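Local coordinates for BamaA.19900.a (Balamuthia mandrillaris, PDB 6VZZ), which is a glucokinase that binds beta-D-glucopyranose and, as in its family, probably transfers a phosphate from a nucleotide to the sugar's 6-hydroxyl, at residues A[41-46]-A[112-117]; A[69-74]-A[121-126]; A[97-102]-A[141-146]; A[189-194]-A[259-264]. One frame throughout, in Å; residues are numbered along the deposited sequence.

Contact 1 (A[41-46]-A[112-117]). With BGC (beta-D-glucopyranose), chain B.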
loop_
_atom_site.group_PDB
_atom_site.type_symbol
_atom_site.label_atom_id
_atom_site.label_comp_id
_atom_site.label_asym_id
_atom_site.label_seq_id
_atom_site.Cartn_x
_atom_site.Cartn_y
_atom_site.Cartn_z
ATOM N N VAL A 41 -0.721 -24.437 -10.137
ATOM C CA VAL A 41 -2.103 -24.142 -10.496
ATOM C C VAL A 41 -2.323 -22.637 -10.472
ATOM O O VAL A 41 -1.912 -21.957 -9.524
ATOM C CB VAL A 41 -3.113 -24.834 -9.560
ATOM C CG1 VAL A 41 -4.538 -24.638 -10.083
ATOM C CG2 VAL A 41 -2.790 -26.297 -9.443
ATOM N N ASP A 42 -2.983 -22.127 -11.514
ATOM C CA ASP A 42 -3.404 -20.733 -11.624
ATOM C C ASP A 42 -4.929 -20.729 -11.572
ATOM O O ASP A 42 -5.592 -21.026 -12.570
ATOM C CB ASP A 42 -2.878 -20.116 -12.919
ATOM C CG ASP A 42 -3.426 -18.713 -13.178
ATOM O OD1 ASP A 42 -3.982 -18.085 -12.249
ATOM O OD2 ASP A 42 -3.290 -18.227 -14.324
ATOM N N ILE A 43 -5.490 -20.411 -10.410
ATOM C CA ILE A 43 -6.938 -20.357 -10.239
ATOM C C ILE A 43 -7.363 -18.911 -10.455
ATOM O O ILE A 43 -7.205 -18.063 -9.572
ATOM C CB ILE A 43 -7.376 -20.872 -8.869
ATOM C CG1 ILE A 43 -6.962 -22.330 -8.684
ATOM C CG2 ILE A 43 -8.875 -20.722 -8.724
ATOM C CD1 ILE A 43 -7.263 -22.878 -7.288
ATOM N N GLY A 44 -7.891 -18.618 -11.647
ATOM C CA GLY A 44 -8.427 -17.303 -11.926
ATOM C C GLY A 44 -9.910 -17.216 -11.617
ATOM O O GLY A 44 -10.571 -18.196 -11.287
ATOM N N GLY A 45 -10.442 -16.002 -11.730
ATOM C CA GLY A 45 -11.856 -15.808 -11.464
ATOM C C GLY A 45 -12.764 -16.437 -12.496
ATOM O O GLY A 45 -13.944 -16.659 -12.208
ATOM N N THR A 46 -12.244 -16.724 -13.689
ATOM C CA THR A 46 -12.998 -17.356 -14.765
ATOM C C THR A 46 -12.408 -18.686 -15.205
ATOM O O THR A 46 -13.162 -19.618 -15.501
ATOM C CB THR A 46 -13.088 -16.407 -15.979
ATOM O OG1 THR A 46 -13.883 -15.267 -15.640
ATOM C CG2 THR A 46 -13.715 -17.092 -17.180
ATOM N N LEU A 112 -8.431 -21.210 0.587
ATOM C CA LEU A 112 -8.471 -20.141 -0.402
ATOM C C LEU A 112 -9.911 -19.666 -0.564
ATOM O O LEU A 112 -10.841 -20.477 -0.588
ATOM C CB LEU A 112 -7.914 -20.619 -1.751
ATOM C CG LEU A 112 -8.194 -19.776 -3.001
ATOM C CD1 LEU A 112 -7.416 -18.456 -3.006
ATOM C CD2 LEU A 112 -7.897 -20.571 -4.248
ATOM N N ASP A 113 -10.093 -18.350 -0.663
ATOM C CA ASP A 113 -11.397 -17.714 -0.850
ATOM C C ASP A 113 -11.314 -16.972 -2.184
ATOM O O ASP A 113 -10.659 -15.929 -2.276
ATOM C CB ASP A 113 -11.705 -16.773 0.324
ATOM C CG ASP A 113 -13.132 -16.226 0.313
ATOM O OD1 ASP A 113 -13.636 -15.794 -0.750
ATOM O OD2 ASP A 113 -13.759 -16.217 1.394
ATOM N N VAL A 114 -11.945 -17.510 -3.226
ATOM C CA VAL A 114 -11.835 -16.915 -4.556
ATOM C C VAL A 114 -12.828 -15.759 -4.646
ATOM O O VAL A 114 -14.044 -15.958 -4.637
ATOM C CB VAL A 114 -12.068 -17.948 -5.661
ATOM C CG1 VAL A 114 -11.900 -17.296 -7.017
ATOM C CG2 VAL A 114 -11.094 -19.104 -5.508
ATOM N N THR A 115 -12.302 -14.539 -4.743
ATOM C CA THR A 115 -13.121 -13.354 -4.514
ATOM C C THR A 115 -14.318 -13.291 -5.456
ATOM O O THR A 115 -15.417 -12.900 -5.048
ATOM C CB THR A 115 -12.258 -12.103 -4.657
ATOM O OG1 THR A 115 -11.199 -12.153 -3.697
ATOM C CG2 THR A 115 -13.088 -10.833 -4.449
ATOM N N ASN A 116 -14.132 -13.667 -6.720
ATOM C CA ASN A 116 -15.142 -13.428 -7.743
ATOM C C ASN A 116 -15.828 -14.707 -8.216
ATOM O O ASN A 116 -16.494 -14.701 -9.257
ATOM C CB ASN A 116 -14.521 -12.671 -8.916
ATOM C CG ASN A 116 -14.287 -11.197 -8.598
ATOM O OD1 ASN A 116 -15.138 -10.537 -8.003
ATOM N ND2 ASN A 116 -13.131 -10.681 -8.991
ATOM N N PHE A 117 -15.684 -15.802 -7.474
ATOM C CA PHE A 117 -16.540 -16.955 -7.694
ATOM C C PHE A 117 -17.951 -16.671 -7.187
ATOM O O PHE A 117 -18.179 -15.808 -6.333
ATOM C CB PHE A 117 -15.972 -18.200 -7.013
ATOM C CG PHE A 117 -14.913 -18.890 -7.816
ATOM C CD1 PHE A 117 -14.456 -18.336 -9.002
ATOM C CD2 PHE A 117 -14.384 -20.092 -7.398
ATOM C CE1 PHE A 117 -13.484 -18.964 -9.743
ATOM C CE2 PHE A 117 -13.418 -20.728 -8.137
ATOM C CZ PHE A 117 -12.965 -20.163 -9.311
HETATM C C2 BGC B . -8.953 -10.625 -5.951
HETATM C C3 BGC B . -7.437 -10.698 -5.874
HETATM C C4 BGC B . -6.868 -11.165 -7.208
HETATM C C5 BGC B . -7.389 -10.266 -8.323
HETATM C C6 BGC B . -6.922 -10.663 -9.703
HETATM C C1 BGC B . -9.346 -9.738 -7.122
HETATM O O1 BGC B . -10.715 -9.568 -7.188
HETATM O O2 BGC B . -9.482 -10.109 -4.735
HETATM O O3 BGC B . -7.032 -11.563 -4.821
HETATM O O4 BGC B . -5.451 -11.082 -7.188
HETATM O O5 BGC B . -8.823 -10.302 -8.321
HETATM O O6 BGC B . -7.091 -12.047 -9.931
#

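Contact 2 (A[69-74]-A[121-126])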
loop_
_atom_site.group_PDB
_atom_site.type_symbol
_atom_site.label_atom_id
_atom_site.label_comp_id
_atom_site.label_asym_id
_atom_site.label_seq_id
_atom_site.Cartn_x
_atom_site.Cartn_y
_atom_site.Cartn_z
ATOM N N ALA A 69 -14.152 -22.355 -14.862
ATOM C CA ALA A 69 -14.728 -22.711 -13.574
ATOM C C ALA A 69 -14.968 -21.451 -12.761
ATOM O O ALA A 69 -14.065 -20.619 -12.633
ATOM C CB ALA A 69 -13.806 -23.658 -12.800
ATOM N N ASP A 70 -16.175 -21.317 -12.202
ATOM C CA ASP A 70 -16.488 -20.170 -11.359
ATOM C C ASP A 70 -17.022 -20.584 -9.992
ATOM O O ASP A 70 -17.677 -19.777 -9.322
ATOM C CB ASP A 70 -17.479 -19.236 -12.048
ATOM C CG ASP A 70 -18.856 -19.826 -12.132
ATOM O OD1 ASP A 70 -18.958 -21.037 -12.399
ATOM O OD2 ASP A 70 -19.836 -19.081 -11.922
ATOM N N ASP A 71 -16.770 -21.820 -9.565
ATOM C CA ASP A 71 -16.981 -22.194 -8.172
ATOM C C ASP A 71 -16.017 -23.323 -7.818
ATOM O O ASP A 71 -15.495 -24.020 -8.692
ATOM C CB ASP A 71 -18.465 -22.535 -7.877
ATOM C CG ASP A 71 -18.889 -23.939 -8.307
ATOM O OD1 ASP A 71 -18.083 -24.730 -8.824
ATOM O OD2 ASP A 71 -20.081 -24.265 -8.120
ATOM N N THR A 72 -15.771 -23.484 -6.518
ATOM C CA THR A 72 -14.736 -24.411 -6.076
ATOM C C THR A 72 -15.170 -25.867 -6.184
ATOM O O THR A 72 -14.313 -26.746 -6.321
ATOM C CB THR A 72 -14.321 -24.088 -4.638
ATOM O OG1 THR A 72 -15.482 -24.055 -3.796
ATOM C CG2 THR A 72 -13.603 -22.732 -4.577
ATOM N N ARG A 73 -16.475 -26.152 -6.129
ATOM C CA ARG A 73 -16.920 -27.533 -6.303
ATOM C C ARG A 73 -16.595 -28.035 -7.706
ATOM O O ARG A 73 -16.202 -29.195 -7.882
ATOM C CB ARG A 73 -18.419 -27.662 -6.017
ATOM C CG ARG A 73 -18.912 -27.033 -4.691
ATOM C CD ARG A 73 -18.216 -27.580 -3.434
ATOM N NE ARG A 73 -16.939 -26.909 -3.159
ATOM C CZ ARG A 73 -16.057 -27.318 -2.250
ATOM N NH1 ARG A 73 -16.305 -28.398 -1.521
ATOM N NH2 ARG A 73 -14.918 -26.661 -2.077
ATOM N N LYS A 74 -16.732 -27.172 -8.717
ATOM C CA LYS A 74 -16.339 -27.556 -10.068
ATOM C C LYS A 74 -14.825 -27.713 -10.189
ATOM O O LYS A 74 -14.353 -28.544 -10.974
ATOM C CB LYS A 74 -16.865 -26.537 -11.084
ATOM N N ALA A 121 -20.518 -19.568 0.540
ATOM C CA ALA A 121 -19.126 -19.639 0.973
ATOM C C ALA A 121 -18.468 -20.943 0.542
ATOM O O ALA A 121 -17.279 -20.959 0.202
ATOM C CB ALA A 121 -19.041 -19.480 2.488
ATOM N N THR A 122 -19.214 -22.048 0.559
ATOM C CA THR A 122 -18.638 -23.324 0.140
ATOM C C THR A 122 -18.182 -23.275 -1.313
ATOM O O THR A 122 -17.161 -23.872 -1.674
ATOM C CB THR A 122 -19.650 -24.453 0.327
ATOM O OG1 THR A 122 -20.227 -24.364 1.634
ATOM C CG2 THR A 122 -18.973 -25.810 0.156
ATOM N N HIS A 123 -18.923 -22.561 -2.159
ATOM C CA HIS A 123 -18.610 -22.515 -3.577
ATOM C C HIS A 123 -17.555 -21.475 -3.915
ATOM O O HIS A 123 -17.087 -21.439 -5.056
ATOM C CB HIS A 123 -19.893 -22.271 -4.374
ATOM C CG HIS A 123 -20.829 -23.445 -4.363
ATOM N ND1 HIS A 123 -21.398 -23.959 -5.509
ATOM C CD2 HIS A 123 -21.270 -24.223 -3.345
ATOM C CE1 HIS A 123 -22.159 -24.993 -5.196
ATOM N NE2 HIS A 123 -22.100 -25.173 -3.889
ATOM N N ARG A 124 -17.166 -20.643 -2.950
ATOM C CA ARG A 124 -16.093 -19.684 -3.140
ATOM C C ARG A 124 -14.807 -20.076 -2.435
ATOM O O ARG A 124 -13.752 -19.529 -2.761
ATOM C CB ARG A 124 -16.530 -18.295 -2.651
ATOM C CG ARG A 124 -17.617 -17.663 -3.500
ATOM C CD ARG A 124 -17.962 -16.247 -3.034
ATOM N NE ARG A 124 -18.865 -16.272 -1.885
ATOM C CZ ARG A 124 -18.518 -15.936 -0.644
ATOM N NH1 ARG A 124 -17.284 -15.522 -0.374
ATOM N NH2 ARG A 124 -19.415 -16.008 0.331
ATOM N N ARG A 125 -14.863 -21.020 -1.499
ATOM C CA ARG A 125 -13.718 -21.410 -0.694
ATOM C C ARG A 125 -13.231 -22.801 -1.080
ATOM O O ARG A 125 -14.020 -23.680 -1.431
ATOM C CB ARG A 125 -14.068 -21.359 0.795
ATOM C CG ARG A 125 -14.380 -19.941 1.249
ATOM C CD ARG A 125 -14.776 -19.831 2.706
ATOM N NE ARG A 125 -14.822 -18.424 3.097
ATOM C CZ ARG A 125 -15.412 -17.973 4.197
ATOM N NH1 ARG A 125 -16.017 -18.822 5.020
ATOM N NH2 ARG A 125 -15.406 -16.670 4.471
ATOM N N LEU A 126 -11.912 -22.985 -1.027
ATOM C CA LEU A 126 -11.270 -24.241 -1.400
ATOM C C LEU A 126 -10.238 -24.587 -0.338
ATOM O O LEU A 126 -9.295 -23.819 -0.120
ATOM C CB LEU A 126 -10.617 -24.134 -2.783
ATOM C CG LEU A 126 -9.808 -25.331 -3.298
ATOM C CD1 LEU A 126 -10.679 -26.565 -3.494
ATOM C CD2 LEU A 126 -9.066 -24.984 -4.587
#

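Contact 3 (A[97-102]-A[141-146]). With BGC (beta-D-glucopyranose), chain B.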
loop_
_atom_site.group_PDB
_atom_site.type_symbol
_atom_site.label_atom_id
_atom_site.label_comp_id
_atom_site.label_asym_id
_atom_site.label_seq_id
_atom_site.Cartn_x
_atom_site.Cartn_y
_atom_site.Cartn_z
ATOM N N ALA A 97 3.358 -29.033 -4.532
ATOM C CA ALA A 97 2.322 -28.349 -5.285
ATOM C C ALA A 97 2.129 -26.953 -4.721
ATOM O O ALA A 97 2.326 -26.713 -3.525
ATOM C CB ALA A 97 1.000 -29.121 -5.263
ATOM N N CYS A 98 1.764 -26.027 -5.600
ATOM C CA CYS A 98 1.394 -24.679 -5.195
ATOM C C CYS A 98 0.239 -24.207 -6.063
ATOM O O CYS A 98 0.297 -24.323 -7.291
ATOM C CB CYS A 98 2.563 -23.709 -5.318
ATOM S SG CYS A 98 2.070 -21.999 -5.012
ATOM N N LEU A 99 -0.806 -23.688 -5.421
ATOM C CA LEU A 99 -1.971 -23.141 -6.107
ATOM C C LEU A 99 -1.995 -21.632 -5.909
ATOM O O LEU A 99 -2.102 -21.154 -4.773
ATOM C CB LEU A 99 -3.259 -23.766 -5.582
ATOM C CG LEU A 99 -3.319 -25.289 -5.665
ATOM C CD1 LEU A 99 -3.014 -25.884 -4.319
ATOM C CD2 LEU A 99 -4.676 -25.744 -6.167
ATOM N N ALA A 100 -1.877 -20.889 -7.007
ATOM C CA ALA A 100 -1.962 -19.433 -6.987
ATOM C C ALA A 100 -3.381 -19.055 -7.388
ATOM O O ALA A 100 -3.767 -19.212 -8.553
ATOM C CB ALA A 100 -0.929 -18.803 -7.920
ATOM N N GLY A 101 -4.159 -18.569 -6.420
ATOM C CA GLY A 101 -5.567 -18.311 -6.649
ATOM C C GLY A 101 -5.962 -16.857 -6.526
ATOM O O GLY A 101 -5.309 -16.080 -5.827
ATOM N N ALA A 102 -7.054 -16.481 -7.190
ATOM C CA ALA A 102 -7.478 -15.084 -7.274
ATOM C C ALA A 102 -8.333 -14.729 -6.056
ATOM O O ALA A 102 -9.532 -14.461 -6.141
ATOM C CB ALA A 102 -8.227 -14.842 -8.576
ATOM N N THR A 141 1.933 -28.832 0.019
ATOM C CA THR A 141 1.022 -28.084 -0.840
ATOM C C THR A 141 0.764 -26.709 -0.235
ATOM O O THR A 141 0.417 -26.606 0.945
ATOM C CB THR A 141 -0.306 -28.829 -1.016
ATOM O OG1 THR A 141 -0.086 -30.042 -1.741
ATOM C CG2 THR A 141 -1.318 -27.972 -1.764
ATOM N N HIS A 142 0.910 -25.654 -1.040
ATOM C CA HIS A 142 0.802 -24.293 -0.527
ATOM C C HIS A 142 -0.126 -23.458 -1.386
ATOM O O HIS A 142 -0.174 -23.620 -2.607
ATOM C CB HIS A 142 2.179 -23.624 -0.441
ATOM C CG HIS A 142 3.143 -24.396 0.394
ATOM N ND1 HIS A 142 3.001 -24.516 1.761
ATOM C CD2 HIS A 142 4.215 -25.150 0.054
ATOM C CE1 HIS A 142 3.962 -25.291 2.232
ATOM N NE2 HIS A 142 4.712 -25.688 1.218
ATOM N N PHE A 143 -0.865 -22.572 -0.732
ATOM C CA PHE A 143 -1.678 -21.566 -1.397
ATOM C C PHE A 143 -0.918 -20.252 -1.417
ATOM O O PHE A 143 -0.372 -19.829 -0.391
ATOM C CB PHE A 143 -3.005 -21.360 -0.671
ATOM C CG PHE A 143 -4.066 -22.364 -1.019
ATOM C CD1 PHE A 143 -4.329 -22.688 -2.337
ATOM C CD2 PHE A 143 -4.819 -22.964 -0.017
ATOM C CE1 PHE A 143 -5.323 -23.592 -2.655
ATOM C CE2 PHE A 143 -5.807 -23.871 -0.321
ATOM C CZ PHE A 143 -6.063 -24.188 -1.643
ATOM N N ILE A 144 -0.880 -19.608 -2.580
ATOM C CA ILE A 144 -0.472 -18.216 -2.675
ATOM C C ILE A 144 -1.531 -17.482 -3.486
ATOM O O ILE A 144 -2.359 -18.090 -4.168
ATOM C CB ILE A 144 0.924 -18.042 -3.303
ATOM C CG1 ILE A 144 0.926 -18.547 -4.752
ATOM C CG2 ILE A 144 1.985 -18.722 -2.424
ATOM C CD1 ILE A 144 2.268 -18.423 -5.437
ATOM N N ASN A 145 -1.525 -16.157 -3.369
ATOM C CA ASN A 145 -2.383 -15.332 -4.208
ATOM C C ASN A 145 -1.837 -15.327 -5.635
ATOM O O ASN A 145 -0.640 -15.535 -5.863
ATOM C CB ASN A 145 -2.471 -13.918 -3.620
ATOM C CG ASN A 145 -3.182 -12.933 -4.527
ATOM O OD1 ASN A 145 -2.555 -12.317 -5.395
ATOM N ND2 ASN A 145 -4.485 -12.754 -4.314
ATOM N N ASP A 146 -2.733 -15.122 -6.604
ATOM C CA ASP A 146 -2.321 -15.195 -8.004
ATOM C C ASP A 146 -1.308 -14.105 -8.353
ATOM O O ASP A 146 -0.300 -14.382 -9.016
ATOM C CB ASP A 146 -3.536 -15.146 -8.935
ATOM C CG ASP A 146 -4.402 -13.905 -8.738
ATOM O OD1 ASP A 146 -4.325 -13.258 -7.667
ATOM O OD2 ASP A 146 -5.191 -13.586 -9.662
HETATM C C2 BGC B . -8.953 -10.625 -5.951
HETATM C C3 BGC B . -7.437 -10.698 -5.874
HETATM C C4 BGC B . -6.868 -11.165 -7.208
HETATM C C5 BGC B . -7.389 -10.266 -8.323
HETATM C C6 BGC B . -6.922 -10.663 -9.703
HETATM C C1 BGC B . -9.346 -9.738 -7.122
HETATM O O1 BGC B . -10.715 -9.568 -7.188
HETATM O O2 BGC B . -9.482 -10.109 -4.735
HETATM O O3 BGC B . -7.032 -11.563 -4.821
HETATM O O4 BGC B . -5.451 -11.082 -7.188
HETATM O O5 BGC B . -8.823 -10.302 -8.321
HETATM O O6 BGC B . -7.091 -12.047 -9.931
#

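Contact 4 (A[189-194]-A[259-264])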
loop_
_atom_site.group_PDB
_atom_site.type_symbol
_atom_site.label_atom_id
_atom_site.label_comp_id
_atom_site.label_asym_id
_atom_site.label_seq_id
_atom_site.Cartn_x
_atom_site.Cartn_y
_atom_site.Cartn_z
ATOM N N LEU A 189 0.662 -5.026 -11.542
ATOM C CA LEU A 189 -0.784 -4.962 -11.749
ATOM C C LEU A 189 -1.174 -5.890 -12.890
ATOM O O LEU A 189 -0.448 -5.997 -13.884
ATOM C CB LEU A 189 -1.271 -3.533 -12.091
ATOM C CG LEU A 189 -0.889 -2.356 -11.192
ATOM C CD1 LEU A 189 0.468 -1.797 -11.573
ATOM C CD2 LEU A 189 -1.938 -1.279 -11.268
ATOM N N ALA A 190 -2.338 -6.533 -12.764
ATOM C CA ALA A 190 -2.872 -7.357 -13.840
ATOM C C ALA A 190 -4.373 -7.159 -13.933
ATOM O O ALA A 190 -5.083 -7.321 -12.935
ATOM C CB ALA A 190 -2.552 -8.843 -13.639
ATOM N N VAL A 191 -4.848 -6.834 -15.137
ATOM C CA VAL A 191 -6.262 -6.599 -15.403
ATOM C C VAL A 191 -6.830 -7.834 -16.083
ATOM O O VAL A 191 -6.379 -8.210 -17.171
ATOM C CB VAL A 191 -6.476 -5.352 -16.273
ATOM C CG1 VAL A 191 -7.963 -5.040 -16.409
ATOM C CG2 VAL A 191 -5.727 -4.167 -15.706
ATOM N N GLY A 192 -7.828 -8.453 -15.450
ATOM C CA GLY A 192 -8.476 -9.633 -15.980
ATOM C C GLY A 192 -9.901 -9.742 -15.476
ATOM O O GLY A 192 -10.675 -8.781 -15.581
ATOM N N THR A 193 -10.272 -10.905 -14.936
ATOM C CA THR A 193 -11.567 -11.014 -14.268
ATOM C C THR A 193 -11.641 -10.049 -13.095
ATOM O O THR A 193 -12.700 -9.469 -12.824
ATOM C CB THR A 193 -11.811 -12.450 -13.796
ATOM O OG1 THR A 193 -11.576 -13.355 -14.880
ATOM C CG2 THR A 193 -13.246 -12.618 -13.310
ATOM N N GLY A 194 -10.515 -9.851 -12.398
ATOM C CA GLY A 194 -10.413 -8.845 -11.363
ATOM C C GLY A 194 -9.215 -7.943 -11.596
ATOM O O GLY A 194 -8.482 -8.093 -12.575
ATOM N N ASP A 259 -14.470 -2.337 -10.005
ATOM C CA ASP A 259 -15.778 -2.218 -10.630
ATOM C C ASP A 259 -15.704 -1.546 -11.992
ATOM O O ASP A 259 -16.683 -1.593 -12.750
ATOM C CB ASP A 259 -16.738 -1.473 -9.701
ATOM C CG ASP A 259 -17.061 -2.274 -8.441
ATOM O OD1 ASP A 259 -17.040 -3.526 -8.512
ATOM O OD2 ASP A 259 -17.342 -1.662 -7.384
ATOM N N ILE A 260 -14.561 -0.947 -12.330
ATOM C CA ILE A 260 -14.313 -0.430 -13.664
ATOM C C ILE A 260 -13.162 -1.166 -14.344
ATOM O O ILE A 260 -13.261 -1.534 -15.526
ATOM C CB ILE A 260 -14.038 1.087 -13.615
ATOM C CG1 ILE A 260 -15.320 1.846 -13.272
ATOM C CG2 ILE A 260 -13.423 1.589 -14.911
ATOM C CD1 ILE A 260 -15.108 3.344 -13.124
ATOM N N VAL A 261 -12.091 -1.428 -13.601
ATOM C CA VAL A 261 -10.860 -1.956 -14.166
ATOM C C VAL A 261 -10.914 -3.473 -14.078
ATOM O O VAL A 261 -10.247 -4.087 -13.239
ATOM C CB VAL A 261 -9.624 -1.380 -13.445
ATOM C CG1 VAL A 261 -8.346 -1.762 -14.175
ATOM C CG2 VAL A 261 -9.753 0.125 -13.311
ATOM N N SER A 262 -11.713 -4.079 -14.952
ATOM C CA SER A 262 -11.890 -5.526 -15.019
ATOM C C SER A 262 -12.699 -5.821 -16.270
ATOM O O SER A 262 -13.183 -4.909 -16.944
ATOM C CB SER A 262 -12.592 -6.080 -13.779
ATOM O OG SER A 262 -13.917 -5.600 -13.725
ATOM N N GLY A 263 -12.848 -7.105 -16.571
ATOM C CA GLY A 263 -13.684 -7.477 -17.688
ATOM C C GLY A 263 -15.111 -6.990 -17.533
ATOM O O GLY A 263 -15.621 -6.274 -18.400
ATOM N N ARG A 264 -15.773 -7.369 -16.434
ATOM C CA ARG A 264 -17.137 -6.906 -16.212
ATOM C C ARG A 264 -17.186 -5.391 -16.069
ATOM O O ARG A 264 -18.200 -4.770 -16.405
ATOM C CB ARG A 264 -17.740 -7.595 -14.981
ATOM C CG ARG A 264 -17.156 -7.169 -13.644
ATOM C CD ARG A 264 -17.597 -8.092 -12.512
ATOM N NE ARG A 264 -17.133 -7.616 -11.212
ATOM C CZ ARG A 264 -15.949 -7.924 -10.680
ATOM N NH1 ARG A 264 -15.106 -8.718 -11.338
ATOM N NH2 ARG A 264 -15.603 -7.442 -9.486
HETATM O O HOH W 1 -14.819 -9.261 -14.553
#

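Contact 1 (A[41-46]-A[112-117])
The Phe117 ring meets the glycine loop of 41-46 along its rim. Gly45 C sits in the ring plane at the edge, and Gly45 O is there too, 3.4 Å from Phe117 CE1. Gly44 O reaches the same CE1 obliquely, again at 3.4 Å. One face of the ring is occupied from its own segment by Val114 CG1, 3.3 Å above the plane and over the centre, where the type I turn from Val114 to Phe117 folds the two side chains together. Phe117 N closes that turn on Val114 O. Phe117 CG stands beside the backbone N, anti to the carbonyl carbon (chi1 -82°). The Asn116 amide ends with ND2 3.2 Å from O1 of glucose and donates to Glu258.

The other side-chain contacts between the two segments are apolar. Ile43 CG2 approaches Phe117 CZ obliquely at 4.2 Å, the two side chains crossing at about a right angle, while Ile43 CD1 and Leu112 CD2 meet tip to tip at 3.9 Å. Leu75 of helix 72-90 touches both Ile43 and Phe117.

On the sugar side Thr115 OG1 lies 2.9 Å from O2 of glucose. The strand running into Gly44-Gly45-Thr46 matches the first phosphate motif of sugar kinases in the actin-like ATPase clan, consistent with a nucleotide-phosphate loop set against the sugar-binding turn.

Contact 2 (A[69-74]-A[121-126])
Asp71 and His123 lie side by side and point the same way, their carboxylate and ring planes turned 73° apart. His123 ND1 donates to Asp71 OD2 at 2.9 Å, coming from above the carboxylate plane, with the oxygen also tilted from the ring plane. The two oxygens divide the work: OD2 holds the histidine, and OD1 accepts the N-cap bond from Lys74 N. Arg73 crosses the histidine at about a right angle: its CG stands over the ring centre, 3.8 Å from the centroid, a CH-pi contact. Bends at chi2 and chi3 (-57° and 84°) fold the rest of the chain back, and Arg73 NE donates to Thr72 OG1. Thr122 CG2 lies over one guanidinium face, toward its rim, while NH1 forms a salt bridge with Glu130. Thr72 OG1 lies between two carbonyls, 2.7 Å from Thr122 O and 2.8 Å from Arg125 O, and Thr72 N donates to His123 O at 2.8 Å.

The first turn of helix 72-90 is thereby fixed to the short 121-124 turn and to the start of strand 125-127. That strand pairs with strand 111-114 in a three-stranded antiparallel sheet, and from it Leu126 packs on Ile76 and Phe79 farther along the helix.

Contact 3 (A[97-102]-A[141-146])
Strands 97-101 and 141-145 run parallel from Ala97–Thr141 to Gly101–Asn145, forming one margin of a five-stranded mixed sheet with strand order 3-2-1-4-5, as expected for the RNase H-like core of the actin-like ATPase clan. Their directions differ by 26°, the ordinary twist between neighbouring strands.

Backbone hydrogen bonds alternate regularly: His142 N to Ala97 O, Leu99 N to His142 O, Ile144 N to Leu99 O and Gly101 N to Ile144 O. A fifth, Asp146 N to Gly101 O at 2.9 Å, is less straight (134°) and its donor stands above the carbonyl plane, as the chain leaves the strand for helix 146-159.

Apolar contacts divide between the sheet faces. On one, Leu99 CB touches the edge of the Phe143 ring at CD1, 3.6 Å away, and Leu99 CD1 reaches Thr141 CG2. On the other, Cys98 SG lies 3.6 Å from Ile144 CD1; Ile144 CG1, set between the backbone N and the carbonyl carbon (chi1 63°), touches both Cys98 SG and Ala100 CB.

Polar contacts with glucose gather at the C-terminal ends of the strands. Asn145 ND2 donates to O3 and also to Gly103 O, while its OD1 caps the helix weakly at Leu147 N. Asp146 spans two sugar hydroxyls: O4 donates to OD1 and O6 to OD2, at modelled distances (2.5 Å) too short to be taken literally.

Contact 4 (A[189-194]-A[259-264])
Arg264 reaches back toward Thr193 from the first turn of helix 263-276. Its CB and CG pass a water, CG about 3.3 Å from the water oxygen, with CG between the backbone N and the carbonyl carbon (chi1 70°). CD continues past the same water, and the chain stays extended to NE. There chi4 (-88°) turns CZ out of the line of the chain, and NH1 lies 2.9 Å from Thr193 O, at the guanidinium edge. Ser262 OG sits over one face of the group, toward the rim, and NH2 forms a salt bridge with Glu258. The water donates to Thr193 O and accepts from Arg264 N at 2.8 Å.

Gly263 N donates to Gly192 O at 2.9 Å. Ser262 CB rests 3.5 Å from Thr193 O, and its OG is hydrogen-bonded to Glu258 O and caps the helix at Gly265 N. Val191 CG2 and Val261 CG1 meet at 3.9 Å, the side chains crossing at about a right angle.

The loop after strand 186-191, consistent with the second phosphate motif of this clan, faces a helix start. Gly263 N would probably polarise the Gly192 carbonyl, and the Arg264 guanidinium and the water that of Thr193.

Contacts 1 and 3 are buried, nearly every touching residue of contact 3 being so; contacts 2 and 4 are partly buried. Contacts 1 and 3 share the five-stranded sheet, where Val41 O and Ala100 N, then Ile43 N and Ala100 O, probably pair, and both touch glucose. Contacts 1 and 2 meet through the three-stranded sheet. Contact 4 lies on the six-stranded mixed sheet, about 20 Å between centres from contacts 2 and 3, yet touches contact 1 through Thr46 and Thr193 and reaches the sugar through Gly194. Chemistry follows place: apolar packing in contact 1, ladder bonding in contact 3, side-chain polar bonds in contact 2, water and helix-end N-H groups in contact 4.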